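Local coordinates for protein 11S globulin subunit beta (Cucurbita maxima, PDB 2E9Q) that serves as a seed storage protein, a nutrient reservoir whose precursor yields disulfide-linked acidic and basic chains that assemble into hexamers, at residues M65-R71 against D154-F160; P78-P84 against P140-W146; D171-R175 against E187-E191. All coordinates share one frame. Where two conformers were deposited one is given. Residue numbers count along the deposited sequence, not the author numbering.

Contact 1 (M65-R71 against D154-F160); sequences MIRHTIR and DLVLIVF
In the N-terminal cupin β-barrel, 65-70 and 155-160 run as neighbouring antiparallel strands, their axes 4.7 Å apart at 162°. Met65 pairs with Phe160, and the register continues without a bulge to Ile70 with Leu155. Three hydrogen-bonded pairs satisfy both backbone groups of each member: Ile66 N to Val159 O 2.9 Å and Val159 N to Ile66 O 2.7 Å; His68 N to Leu157 O 3.0 Å and Leu157 N to His68 O 2.9 Å; Ile70 N to Leu155 O 2.8 Å and Leu155 N to Ile70 O 2.6 Å. The alternate residues turn outward: Met65, Arg67 and Thr69 make backbone hydrogen bonds with Trp51, Glu49 and Phe47, and Val156 with Ala90. Ile66, His68, Ile70, Leu155, Leu157 and Val159 share one face. On the other, Arg67 NE forms a salt bridge with Glu49 and NH2 a hydrogen bond with Tyr348 OH, while its CD packs 3.8 Å from Ile158 CD1. Met65 (t, p, p) curls until its CE lies 4.1 Å from Phe160 CD2, at the ring edge.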
# COMPACT_ATOMS: atom_id res chain seq x y z
N MET A 65 -12.60 -2.87 -17.56
CA MET A 65 -12.53 -3.86 -18.63
C MET A 65 -12.82 -3.15 -19.95
O MET A 65 -13.80 -2.41 -20.07
CB MET A 65 -13.56 -4.96 -18.40
CG MET A 65 -13.39 -6.19 -19.30
SD MET A 65 -11.98 -7.21 -18.83
CE MET A 65 -12.52 -7.81 -17.25
N ILE A 66 -11.97 -3.39 -20.94
CA ILE A 66 -12.10 -2.78 -22.25
C ILE A 66 -11.89 -3.87 -23.29
O ILE A 66 -11.06 -4.76 -23.11
CB ILE A 66 -11.05 -1.70 -22.44
CG1 ILE A 66 -11.23 -0.62 -21.38
CG2 ILE A 66 -11.12 -1.11 -23.84
CD1 ILE A 66 -10.17 0.45 -21.40
N ARG A 67 -12.67 -3.82 -24.37
CA ARG A 67 -12.52 -4.79 -25.45
C ARG A 67 -12.32 -4.03 -26.75
O ARG A 67 -13.12 -3.17 -27.13
CB ARG A 67 -13.75 -5.70 -25.56
CG ARG A 67 -13.68 -6.70 -26.74
CD ARG A 67 -14.76 -7.78 -26.63
NE ARG A 67 -16.09 -7.19 -26.54
CZ ARG A 67 -17.18 -7.83 -26.12
NH1 ARG A 67 -18.34 -7.19 -26.07
NH2 ARG A 67 -17.11 -9.11 -25.75
N HIS A 68 -11.21 -4.33 -27.41
CA HIS A 68 -10.88 -3.68 -28.66
C HIS A 68 -11.07 -4.65 -29.81
O HIS A 68 -10.67 -5.81 -29.74
CB HIS A 68 -9.43 -3.20 -28.65
CG HIS A 68 -9.21 -1.95 -27.86
ND1 HIS A 68 -8.17 -1.81 -26.97
CD2 HIS A 68 -9.85 -0.76 -27.89
CE1 HIS A 68 -8.18 -0.59 -26.48
NE2 HIS A 68 -9.19 0.07 -27.02
N THR A 69 -11.70 -4.17 -30.87
CA THR A 69 -11.91 -4.99 -32.04
C THR A 69 -11.26 -4.24 -33.17
O THR A 69 -11.76 -3.21 -33.62
CB THR A 69 -13.41 -5.19 -32.31
OG1 THR A 69 -13.96 -6.04 -31.29
CG2 THR A 69 -13.62 -5.84 -33.66
N ILE A 70 -10.11 -4.74 -33.61
CA ILE A 70 -9.36 -4.10 -34.66
C ILE A 70 -9.46 -4.89 -35.95
O ILE A 70 -9.14 -6.08 -36.00
CB ILE A 70 -7.89 -3.94 -34.24
CG1 ILE A 70 -7.84 -3.24 -32.88
CG2 ILE A 70 -7.11 -3.14 -35.29
CD1 ILE A 70 -6.49 -3.24 -32.24
N ARG A 71 -9.94 -4.23 -36.99
CA ARG A 71 -10.10 -4.88 -38.27
C ARG A 71 -8.76 -4.95 -38.99
O ARG A 71 -7.84 -4.18 -38.69
CB ARG A 71 -11.09 -4.10 -39.13
CG ARG A 71 -12.44 -3.84 -38.48
CD ARG A 71 -13.13 -2.65 -39.13
NE ARG A 71 -14.34 -2.28 -38.43
CZ ARG A 71 -14.85 -1.06 -38.43
NH1 ARG A 71 -14.26 -0.09 -39.11
NH2 ARG A 71 -15.96 -0.80 -37.75
N ASP A 154 -10.63 -10.33 -37.50
CA ASP A 154 -10.58 -9.13 -36.66
C ASP A 154 -9.72 -9.46 -35.44
O ASP A 154 -9.76 -10.58 -34.93
CB ASP A 154 -11.97 -8.73 -36.17
CG ASP A 154 -12.87 -8.22 -37.28
OD1 ASP A 154 -12.51 -7.25 -37.97
OD2 ASP A 154 -13.97 -8.81 -37.45
N LEU A 155 -8.97 -8.49 -34.97
CA LEU A 155 -8.13 -8.69 -33.79
C LEU A 155 -8.96 -8.31 -32.56
O LEU A 155 -9.31 -7.15 -32.40
CB LEU A 155 -6.91 -7.78 -33.88
CG LEU A 155 -5.58 -8.24 -33.29
CD1 LEU A 155 -4.75 -7.02 -32.99
CD2 LEU A 155 -5.79 -9.09 -32.04
N VAL A 156 -9.29 -9.29 -31.72
CA VAL A 156 -10.09 -9.02 -30.50
C VAL A 156 -9.23 -9.09 -29.23
O VAL A 156 -8.69 -10.15 -28.88
CB VAL A 156 -11.27 -10.03 -30.38
CG1 VAL A 156 -12.14 -9.69 -29.17
CG2 VAL A 156 -12.13 -10.00 -31.65
N LEU A 157 -9.14 -7.96 -28.53
CA LEU A 157 -8.34 -7.83 -27.31
C LEU A 157 -9.13 -7.51 -26.04
O LEU A 157 -9.85 -6.51 -25.96
CB LEU A 157 -7.31 -6.73 -27.51
CG LEU A 157 -6.58 -6.86 -28.84
CD1 LEU A 157 -5.83 -5.57 -29.14
CD2 LEU A 157 -5.66 -8.06 -28.78
N ILE A 158 -8.94 -8.35 -25.02
CA ILE A 158 -9.59 -8.16 -23.74
C ILE A 158 -8.60 -7.46 -22.80
O ILE A 158 -7.66 -8.07 -22.30
CB ILE A 158 -10.01 -9.51 -23.14
CG1 ILE A 158 -10.79 -10.32 -24.18
CG2 ILE A 158 -10.85 -9.27 -21.89
CD1 ILE A 158 -12.03 -9.61 -24.74
N VAL A 159 -8.83 -6.17 -22.57
CA VAL A 159 -7.97 -5.35 -21.73
C VAL A 159 -8.44 -5.18 -20.29
O VAL A 159 -9.47 -4.57 -20.03
CB VAL A 159 -7.84 -3.95 -22.32
CG1 VAL A 159 -6.87 -3.11 -21.48
CG2 VAL A 159 -7.40 -4.04 -23.79
N PHE A 160 -7.65 -5.72 -19.36
CA PHE A 160 -7.93 -5.62 -17.94
C PHE A 160 -6.99 -4.59 -17.32
O PHE A 160 -5.76 -4.69 -17.44
CB PHE A 160 -7.75 -6.98 -17.29
CG PHE A 160 -7.84 -6.95 -15.79
CD1 PHE A 160 -6.69 -6.96 -15.01
CD2 PHE A 160 -9.08 -6.95 -15.15
CE1 PHE A 160 -6.76 -6.97 -13.62
CE2 PHE A 160 -9.17 -6.96 -13.75
CZ PHE A 160 -8.01 -6.97 -12.98

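Contact 2 (P78-P84 against P140-W146)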
# COMPACT_ATOMS: atom_id res chain seq x y z
N PRO A 78 -0.76 4.63 -30.32
CA PRO A 78 -0.04 4.54 -29.04
C PRO A 78 -0.48 5.51 -27.96
O PRO A 78 -0.74 6.68 -28.21
CB PRO A 78 1.42 4.79 -29.45
CG PRO A 78 1.28 5.76 -30.57
CD PRO A 78 0.11 5.18 -31.37
N GLY A 79 -0.55 4.99 -26.75
CA GLY A 79 -0.91 5.81 -25.61
C GLY A 79 -0.44 5.10 -24.36
O GLY A 79 -0.03 3.94 -24.42
N PHE A 80 -0.48 5.80 -23.23
CA PHE A 80 -0.08 5.20 -21.96
C PHE A 80 -1.12 5.56 -20.92
O PHE A 80 -1.80 6.57 -21.04
CB PHE A 80 1.31 5.70 -21.51
CG PHE A 80 1.46 7.19 -21.46
CD1 PHE A 80 1.77 7.91 -22.61
CD2 PHE A 80 1.32 7.88 -20.26
CE1 PHE A 80 1.95 9.30 -22.56
CE2 PHE A 80 1.49 9.26 -20.21
CZ PHE A 80 1.81 9.97 -21.36
N SER A 81 -1.26 4.72 -19.89
CA SER A 81 -2.23 4.97 -18.84
C SER A 81 -1.65 4.88 -17.43
O SER A 81 -0.57 4.31 -17.21
CB SER A 81 -3.42 4.01 -18.97
OG SER A 81 -2.99 2.67 -19.14
N ASN A 82 -2.40 5.45 -16.47
CA ASN A 82 -2.00 5.50 -15.07
C ASN A 82 -2.13 4.17 -14.35
O ASN A 82 -1.79 4.07 -13.18
CB ASN A 82 -2.82 6.56 -14.34
CG ASN A 82 -4.32 6.24 -14.32
OD1 ASN A 82 -4.85 5.66 -15.26
ND2 ASN A 82 -4.99 6.64 -13.25
N ALA A 83 -2.63 3.15 -15.04
CA ALA A 83 -2.82 1.85 -14.43
C ALA A 83 -2.18 0.73 -15.25
O ALA A 83 -2.12 0.81 -16.47
CB ALA A 83 -4.31 1.58 -14.24
N PRO A 84 -1.70 -0.33 -14.57
CA PRO A 84 -1.08 -1.48 -15.25
C PRO A 84 -2.18 -2.25 -15.97
O PRO A 84 -3.35 -2.26 -15.53
CB PRO A 84 -0.52 -2.31 -14.09
CG PRO A 84 -0.51 -1.38 -12.92
CD PRO A 84 -1.73 -0.54 -13.12
N PRO A 140 2.89 -2.34 -18.44
CA PRO A 140 3.04 -1.64 -17.15
C PRO A 140 2.47 -0.24 -17.24
O PRO A 140 2.32 0.32 -18.33
CB PRO A 140 4.56 -1.62 -16.94
CG PRO A 140 5.04 -2.83 -17.69
CD PRO A 140 4.20 -2.78 -18.96
N ALA A 141 2.16 0.33 -16.08
CA ALA A 141 1.62 1.67 -16.01
C ALA A 141 2.64 2.71 -16.50
O ALA A 141 3.83 2.60 -16.21
CB ALA A 141 1.20 1.98 -14.58
N GLY A 142 2.16 3.73 -17.21
CA GLY A 142 3.02 4.77 -17.72
C GLY A 142 3.77 4.43 -19.00
O GLY A 142 4.50 5.25 -19.55
N VAL A 143 3.58 3.21 -19.49
CA VAL A 143 4.26 2.77 -20.69
C VAL A 143 3.33 2.85 -21.90
O VAL A 143 2.22 2.33 -21.88
CB VAL A 143 4.74 1.32 -20.53
CG1 VAL A 143 5.40 0.85 -21.81
CG2 VAL A 143 5.70 1.22 -19.35
N SER A 144 3.80 3.51 -22.97
CA SER A 144 2.99 3.64 -24.17
C SER A 144 3.15 2.40 -25.04
O SER A 144 4.21 1.79 -25.08
CB SER A 144 3.38 4.88 -24.98
OG SER A 144 4.67 4.72 -25.54
N HIS A 145 2.08 2.04 -25.72
CA HIS A 145 2.09 0.87 -26.57
C HIS A 145 1.11 1.07 -27.70
O HIS A 145 0.20 1.90 -27.61
CB HIS A 145 1.70 -0.37 -25.77
CG HIS A 145 0.29 -0.37 -25.29
ND1 HIS A 145 -0.61 -1.37 -25.61
CD2 HIS A 145 -0.39 0.50 -24.49
CE1 HIS A 145 -1.77 -1.11 -25.05
NE2 HIS A 145 -1.67 0.01 -24.36
N TRP A 146 1.32 0.32 -28.78
CA TRP A 146 0.45 0.39 -29.95
C TRP A 146 0.34 -1.03 -30.50
O TRP A 146 1.26 -1.84 -30.35
CB TRP A 146 1.03 1.32 -31.01
CG TRP A 146 2.44 0.99 -31.43
CD1 TRP A 146 3.59 1.54 -30.95
CD2 TRP A 146 2.84 0.02 -32.42
NE1 TRP A 146 4.68 0.98 -31.57
CE2 TRP A 146 4.25 0.04 -32.48
CE3 TRP A 146 2.14 -0.87 -33.25
CZ2 TRP A 146 4.98 -0.79 -33.34
CZ3 TRP A 146 2.87 -1.70 -34.12
CH2 TRP A 146 4.28 -1.65 -34.15
O HOH W 1 -2.09 1.94 -22.06
O HOH W 2 0.25 2.36 -20.14
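This antiparallel pairing within the N-terminal cupin β-barrel has one bridge, Gly79 with His145, near one end and passes into a type II turn, Pro140 to Val143, at the other. Pro78 starts the walk: its CB meets Trp146 CB at 3.8 Å, at the edge of the indole. Gly79 and His145 form the hydrogen-bonded pair, Gly79 N to His145 O 3.3 Å and His145 N to Gly79 O 3.1 Å. Phe80 CB reaches Val143 O at 3.5 Å; its ring stacks on Phe177 and on Tyr339 of the second subunit, placing the contact at a subunit interface. Ser81 N donates to water 2 (2.8 Å), which lies 2.6 Å from Val143 O, while Ser81 OG and His145 NE2 share water 1. Ser81 O pairs directly with Gly142 N (2.8 Å); Gly142, at positive phi (81°), holds the third turn position. The CA-to-CB bond of Asn82 points away from 140-146, and its amide hydrogen-bonds Arg175 N and Tyr173 O. Beyond Ala83, Pro84 closes the contact, its CG 4.1 Å from Ala141 CB.

Contact 3 (D171-R175 against E187-E191); sequences DPYLR and ERGVE
Two irregular loops flanking strand 176-178 of the N-terminal cupin region meet here, one shaped by an Asx turn, the other by a type II' β-turn. Neither segment is helix or strand; the nearest CA atoms are those of Leu174 and Arg188, 6.1 Å apart. In 171-175, Asp171 (chi1 p) accepts Tyr173 N at OD2 (3.0 Å) and forms a two-pronged salt bridge with Arg175, NH1 to OD2 2.5 Å and NH2 to OD1 2.6 Å, which closes this segment on itself. The other turn runs from Arg188 to Glu191, with Gly189 at phi/psi 51/-107 in its second position. Arg188, m at chi1 to chi3, folds toward 171-175 and has more of its own surface covered by the other segment (100 Å²) than any other residue of the contact. Its NH1 donates to Pro172 O at 3.2 Å, with a weak second bond from NH2 to Pro172 O at 3.5 Å. Leu174 points at the other segment, its CD2 4.2 Å from Glu187 CB, while the carboxylate of Glu187 is held by Arg241. Asp171 OD1 also bonds Cys27 of the second subunit, so this loop borders an interface. Over one face of the Tyr173 ring lies Glu191, with OE1 3.7 Å from CE1.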
# COMPACT_ATOMS: atom_id res chain seq x y z
N ASP A 171 -5.88 8.55 -8.71
CA ASP A 171 -7.15 8.16 -8.11
C ASP A 171 -7.64 6.91 -8.83
O ASP A 171 -7.09 6.55 -9.87
CB ASP A 171 -8.17 9.31 -8.23
CG ASP A 171 -8.51 9.65 -9.65
OD1 ASP A 171 -9.04 10.76 -9.89
OD2 ASP A 171 -8.24 8.81 -10.54
N PRO A 172 -8.67 6.24 -8.30
CA PRO A 172 -9.23 5.01 -8.86
C PRO A 172 -9.90 5.14 -10.22
O PRO A 172 -10.73 4.31 -10.59
CB PRO A 172 -10.21 4.56 -7.79
CG PRO A 172 -10.76 5.87 -7.31
CD PRO A 172 -9.51 6.71 -7.17
N TYR A 173 -9.51 6.15 -10.97
CA TYR A 173 -10.07 6.40 -12.28
C TYR A 173 -9.03 6.27 -13.40
O TYR A 173 -7.96 6.87 -13.37
CB TYR A 173 -10.73 7.78 -12.32
CG TYR A 173 -11.97 7.88 -11.46
CD1 TYR A 173 -13.12 7.16 -11.78
CD2 TYR A 173 -11.99 8.66 -10.30
CE1 TYR A 173 -14.26 7.23 -10.99
CE2 TYR A 173 -13.12 8.73 -9.50
CZ TYR A 173 -14.25 8.01 -9.85
OH TYR A 173 -15.38 8.08 -9.06
N LEU A 174 -9.37 5.44 -14.38
CA LEU A 174 -8.52 5.15 -15.52
C LEU A 174 -8.35 6.32 -16.50
O LEU A 174 -9.32 6.94 -16.93
CB LEU A 174 -9.07 3.91 -16.24
CG LEU A 174 -8.19 3.23 -17.28
CD1 LEU A 174 -6.87 2.86 -16.65
CD2 LEU A 174 -8.90 2.00 -17.82
N ARG A 175 -7.10 6.62 -16.82
CA ARG A 175 -6.76 7.70 -17.73
C ARG A 175 -5.81 7.17 -18.81
O ARG A 175 -4.81 6.53 -18.49
CB ARG A 175 -6.08 8.84 -16.96
CG ARG A 175 -6.87 9.41 -15.79
CD ARG A 175 -6.13 10.57 -15.13
NE ARG A 175 -6.95 11.28 -14.15
CZ ARG A 175 -7.41 10.76 -13.02
NH1 ARG A 175 -7.15 9.49 -12.71
NH2 ARG A 175 -8.14 11.50 -12.19
N GLU A 187 -12.57 5.42 -21.86
CA GLU A 187 -12.07 4.52 -20.82
C GLU A 187 -12.85 4.86 -19.55
O GLU A 187 -13.28 3.97 -18.82
CB GLU A 187 -10.57 4.74 -20.59
CG GLU A 187 -9.73 4.59 -21.85
CD GLU A 187 -9.86 5.78 -22.79
OE1 GLU A 187 -9.35 5.71 -23.92
OE2 GLU A 187 -10.47 6.80 -22.39
N ARG A 188 -13.02 6.16 -19.31
CA ARG A 188 -13.77 6.66 -18.16
C ARG A 188 -14.52 7.92 -18.58
O ARG A 188 -15.32 8.47 -17.81
CB ARG A 188 -12.81 6.98 -17.01
CG ARG A 188 -11.87 5.84 -16.65
CD ARG A 188 -12.62 4.58 -16.27
NE ARG A 188 -13.34 4.70 -15.00
CZ ARG A 188 -12.77 4.52 -13.81
NH1 ARG A 188 -11.48 4.22 -13.73
NH2 ARG A 188 -13.50 4.63 -12.71
N GLY A 189 -14.25 8.37 -19.80
CA GLY A 189 -14.90 9.55 -20.35
C GLY A 189 -14.87 10.79 -19.47
O GLY A 189 -13.84 11.44 -19.33
N VAL A 190 -16.01 11.11 -18.89
CA VAL A 190 -16.13 12.27 -18.01
C VAL A 190 -16.62 11.78 -16.65
O VAL A 190 -16.50 12.48 -15.64
CB VAL A 190 -17.11 13.32 -18.60
CG1 VAL A 190 -17.07 14.61 -17.78
CG2 VAL A 190 -16.76 13.61 -20.06
N GLU A 191 -17.17 10.56 -16.65
CA GLU A 191 -17.70 9.92 -15.45
C GLU A 191 -18.06 10.87 -14.32
O GLU A 191 -19.00 10.61 -13.56
CB GLU A 191 -16.70 8.86 -14.95
CG GLU A 191 -15.23 9.29 -14.99
CD GLU A 191 -14.92 10.46 -14.07
OE1 GLU A 191 -15.14 10.33 -12.84
OE2 GLU A 191 -14.44 11.50 -14.57

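Overall arrangement
Following the chain from the N terminus, strand 63-70 supplies the first half of contact 1, and 74-81 then the first half of contact 2. The return through 140-146 completes contact 2, and 154-160 completes contact 1 outside it, so contact 2 is the inner of two concentric closures. They hold different sheets of the cupin barrel, their centres 16 Å apart. Contact 3 follows in series, a short closure around strand 176-178. It joins both: Leu174 CD2 packs 4.1 Å from Ile66 CD1 of contact 1, and Asn82 of contact 2 probably hydrogen-bonds Arg175 N through OD1 (2.9 Å) and Tyr173 O through ND2 (3.0 Å). Contacts 2 and 3 both touch the second subunit.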